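Long-range contact in putative sortase (PDB 2W1K), which probably acts as a pilus-associated class C sortase, a cysteine transpeptidase that covalently joins pilin subunits into the pilus fibre of Streptococcus pneumoniae: residues 151-155 / 182-186. Numbering follows the deposited sequence.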
ATOM      1  N   GLU A 151      -8.511  12.507  -5.492  1.00 37.85           N
ATOM      2  CA  GLU A 151      -8.641  13.801  -4.839  1.00 37.35           C
ATOM      3  C   GLU A 151      -7.330  14.506  -4.767  1.00 38.76           C
ATOM      4  O   GLU A 151      -6.261  13.871  -4.788  1.00 39.23           O
ATOM      5  CB  GLU A 151      -9.103  13.611  -3.404  1.00 37.60           C
ATOM      6  CG  GLU A 151     -10.127  12.589  -3.309  1.00 38.63           C
ATOM      7  CD  GLU A 151     -10.417  12.178  -1.858  1.00 42.91           C
ATOM      8  OE1 GLU A 151     -10.613  13.090  -1.021  1.00 39.91           O
ATOM      9  OE2 GLU A 151     -10.474  10.951  -1.567  1.00 38.51           O
ATOM     10  N   ILE A 152      -7.394  15.830  -4.663  1.00 39.90           N
ATOM     11  CA  ILE A 152      -6.216  16.624  -4.337  1.00 40.00           C
ATOM     12  C   ILE A 152      -6.438  17.163  -2.937  1.00 39.69           C
ATOM     13  O   ILE A 152      -7.510  17.655  -2.622  1.00 38.93           O
ATOM     14  CB  ILE A 152      -5.930  17.768  -5.330  1.00 39.46           C
ATOM     15  CG1 ILE A 152      -5.606  17.189  -6.687  1.00 39.72           C
ATOM     16  CG2 ILE A 152      -4.776  18.658  -4.822  1.00 38.12           C
ATOM     17  CD1 ILE A 152      -4.318  16.509  -6.714  1.00 41.07           C
ATOM     18  N   ILE A 153      -5.455  16.991  -2.044  1.00 39.83           N
ATOM     19  CA  ILE A 153      -5.682  17.573  -0.702  1.00 39.06           C
ATOM     20  C   ILE A 153      -4.499  18.392  -0.265  1.00 38.55           C
ATOM     21  O   ILE A 153      -3.447  18.275  -0.894  1.00 40.40           O
ATOM     22  CB  ILE A 153      -6.028  16.471   0.339  1.00 39.68           C
ATOM     23  CG1 ILE A 153      -4.741  15.637   0.701  1.00 35.81           C
ATOM     24  CG2 ILE A 153      -7.282  15.688  -0.166  1.00 37.44           C
ATOM     25  CD1 ILE A 153      -4.936  14.738   1.900  1.00 35.01           C
ATOM     26  N   LEU A 154      -4.640  19.165   0.817  1.00 37.31           N
ATOM     27  CA  LEU A 154      -3.494  19.859   1.449  1.00 38.02           C
ATOM     28  C   LEU A 154      -2.836  18.902   2.446  1.00 37.60           C
ATOM     29  O   LEU A 154      -3.560  18.115   3.084  1.00 36.53           O
ATOM     30  CB  LEU A 154      -4.001  21.111   2.239  1.00 38.83           C
ATOM     31  CG  LEU A 154      -4.655  22.254   1.429  1.00 41.06           C
ATOM     32  CD1 LEU A 154      -4.715  23.588   2.271  1.00 37.85           C
ATOM     33  CD2 LEU A 154      -3.870  22.433   0.147  1.00 38.73           C
ATOM     34  N   PRO A 155      -1.492  18.947   2.602  1.00 37.02           N
ATOM     35  CA  PRO A 155      -0.793  18.072   3.550  1.00 38.61           C
ATOM     36  C   PRO A 155      -1.310  18.158   5.016  1.00 41.34           C
ATOM     37  O   PRO A 155      -1.170  17.211   5.773  1.00 43.29           O
ATOM     38  CB  PRO A 155       0.605  18.625   3.559  1.00 37.45           C
ATOM     39  CG  PRO A 155       0.764  19.347   2.327  1.00 37.93           C
ATOM     40  CD  PRO A 155      -0.556  19.815   1.864  1.00 37.90           C
ATOM     41  N   ASN A 182       3.321  20.943  -3.231  1.00 31.86           N
ATOM     42  CA  ASN A 182       2.782  21.497  -2.080  1.00 34.17           C
ATOM     43  C   ASN A 182       1.389  20.924  -1.796  1.00 34.99           C
ATOM     44  O   ASN A 182       0.708  21.306  -0.827  1.00 35.30           O
ATOM     45  CB  ASN A 182       2.777  23.015  -2.220  1.00 35.70           C
ATOM     46  CG  ASN A 182       1.848  23.518  -3.276  1.00 39.42           C
ATOM     47  OD1 ASN A 182       1.790  23.025  -4.436  1.00 44.99           O
ATOM     48  ND2 ASN A 182       1.139  24.593  -2.913  1.00 45.47           N
ATOM     49  N   LYS A 183       0.982  19.982  -2.632  1.00 35.72           N
ATOM     50  CA  LYS A 183      -0.303  19.276  -2.423  1.00 35.23           C
ATOM     51  C   LYS A 183      -0.128  17.756  -2.379  1.00 34.51           C
ATOM     52  O   LYS A 183       0.991  17.234  -2.456  1.00 34.34           O
ATOM     53  CB  LYS A 183      -1.338  19.748  -3.474  1.00 34.80           C
ATOM     54  CG  LYS A 183      -1.588  21.250  -3.268  1.00 38.70           C
ATOM     55  CD  LYS A 183      -2.657  21.790  -4.143  1.00 42.77           C
ATOM     56  CE  LYS A 183      -2.979  23.224  -3.764  1.00 49.41           C
ATOM     57  NZ  LYS A 183      -3.850  23.818  -4.846  1.00 51.19           N
ATOM     58  N   ARG A 184      -1.222  17.031  -2.160  1.00 34.26           N
ATOM     59  CA  ARG A 184      -1.082  15.565  -2.152  1.00 33.24           C
ATOM     60  C   ARG A 184      -2.140  15.077  -3.096  1.00 33.05           C
ATOM     61  O   ARG A 184      -3.310  15.442  -2.951  1.00 32.36           O
ATOM     62  CB  ARG A 184      -1.283  14.979  -0.778  1.00 32.78           C
ATOM     63  CG  ARG A 184      -0.467  15.632   0.286  1.00 32.78           C
ATOM     64  CD  ARG A 184       0.983  15.165   0.106  1.00 32.93           C
ATOM     65  NE  ARG A 184       1.836  15.764   1.108  1.00 31.78           N
ATOM     66  CZ  ARG A 184       2.669  16.809   0.886  1.00 36.86           C
ATOM     67  NH1 ARG A 184       2.773  17.424  -0.319  1.00 32.52           N
ATOM     68  NH2 ARG A 184       3.409  17.231   1.875  1.00 32.74           N
ATOM     69  N   LEU A 185      -1.715  14.291  -4.071  1.00 32.97           N
ATOM     70  CA  LEU A 185      -2.640  13.515  -4.901  1.00 34.63           C
ATOM     71  C   LEU A 185      -3.112  12.166  -4.245  1.00 34.27           C
ATOM     72  O   LEU A 185      -2.320  11.282  -3.868  1.00 35.48           O
ATOM     73  CB  LEU A 185      -2.049  13.290  -6.300  1.00 34.92           C
ATOM     74  CG  LEU A 185      -2.842  12.375  -7.271  1.00 37.25           C
ATOM     75  CD1 LEU A 185      -4.255  12.881  -7.506  1.00 32.81           C
ATOM     76  CD2 LEU A 185      -2.122  12.233  -8.592  1.00 35.95           C
ATOM     77  N   LEU A 186      -4.408  12.000  -4.145  1.00 33.70           N
ATOM     78  CA  LEU A 186      -4.950  10.720  -3.660  1.00 33.16           C
ATOM     79  C   LEU A 186      -5.651   9.996  -4.780  1.00 31.64           C
ATOM     80  O   LEU A 186      -6.555  10.528  -5.349  1.00 32.35           O
ATOM     81  CB  LEU A 186      -6.005  10.965  -2.589  1.00 31.17           C
ATOM     82  CG  LEU A 186      -5.670  11.184  -1.111  1.00 35.22           C
ATOM     83  CD1 LEU A 186      -4.365  11.891  -0.794  1.00 34.64           C
ATOM     84  CD2 LEU A 186      -6.856  11.723  -0.261  1.00 25.80           C
TER
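Within the closed eight-stranded sortase beta-barrel, the end of strand 141-153 pairs antiparallel with the start of strand 183-196 beside the probable active site: R184, probably the conserved sortase arginine, touches C175, the likely nucleophile of the TLxTC signature. The axes of the two short segments approach to 4.8 Å at 156°. E151–L186 and I153–R184 are hydrogen-bonded pairs, each closed by two backbone bonds, as from L186 N to E151 O (2.7 Å). Between them, the non-hydrogen-bonded pair I152 and L185 sets its side chains on one face of the sheet. With I152 in the mm rotamer and L185 in tp, their CD1 atoms meet at 3.7 Å, while I152 CG2 rests 3.8 Å from CD of the extended K183 side chain.

E151, I153, R184 and L186 share the other face. I153, in the pt rotamer, brings CD1 to 4.0 Å from L186 CD1. E151 (chi1 m, chi2 t) directs its carboxylate so that OE2 forms a salt bridge with R107 of strand 106-111. On the other edge of strand 183-196, N182 and K183 both face D176 of strand 168-176, a classic beta bulge. R184 bends at chi1 and chi2 (both m), and NH1 donates to K183 O (2.8 Å). Its NH2–D43 salt bridge and F45 contact are consistent with a class C DP-aromatic lid closing over R184 and C175. P155 covers one guanidinium face, with P155 CG 3.4 Å from R184 NH2.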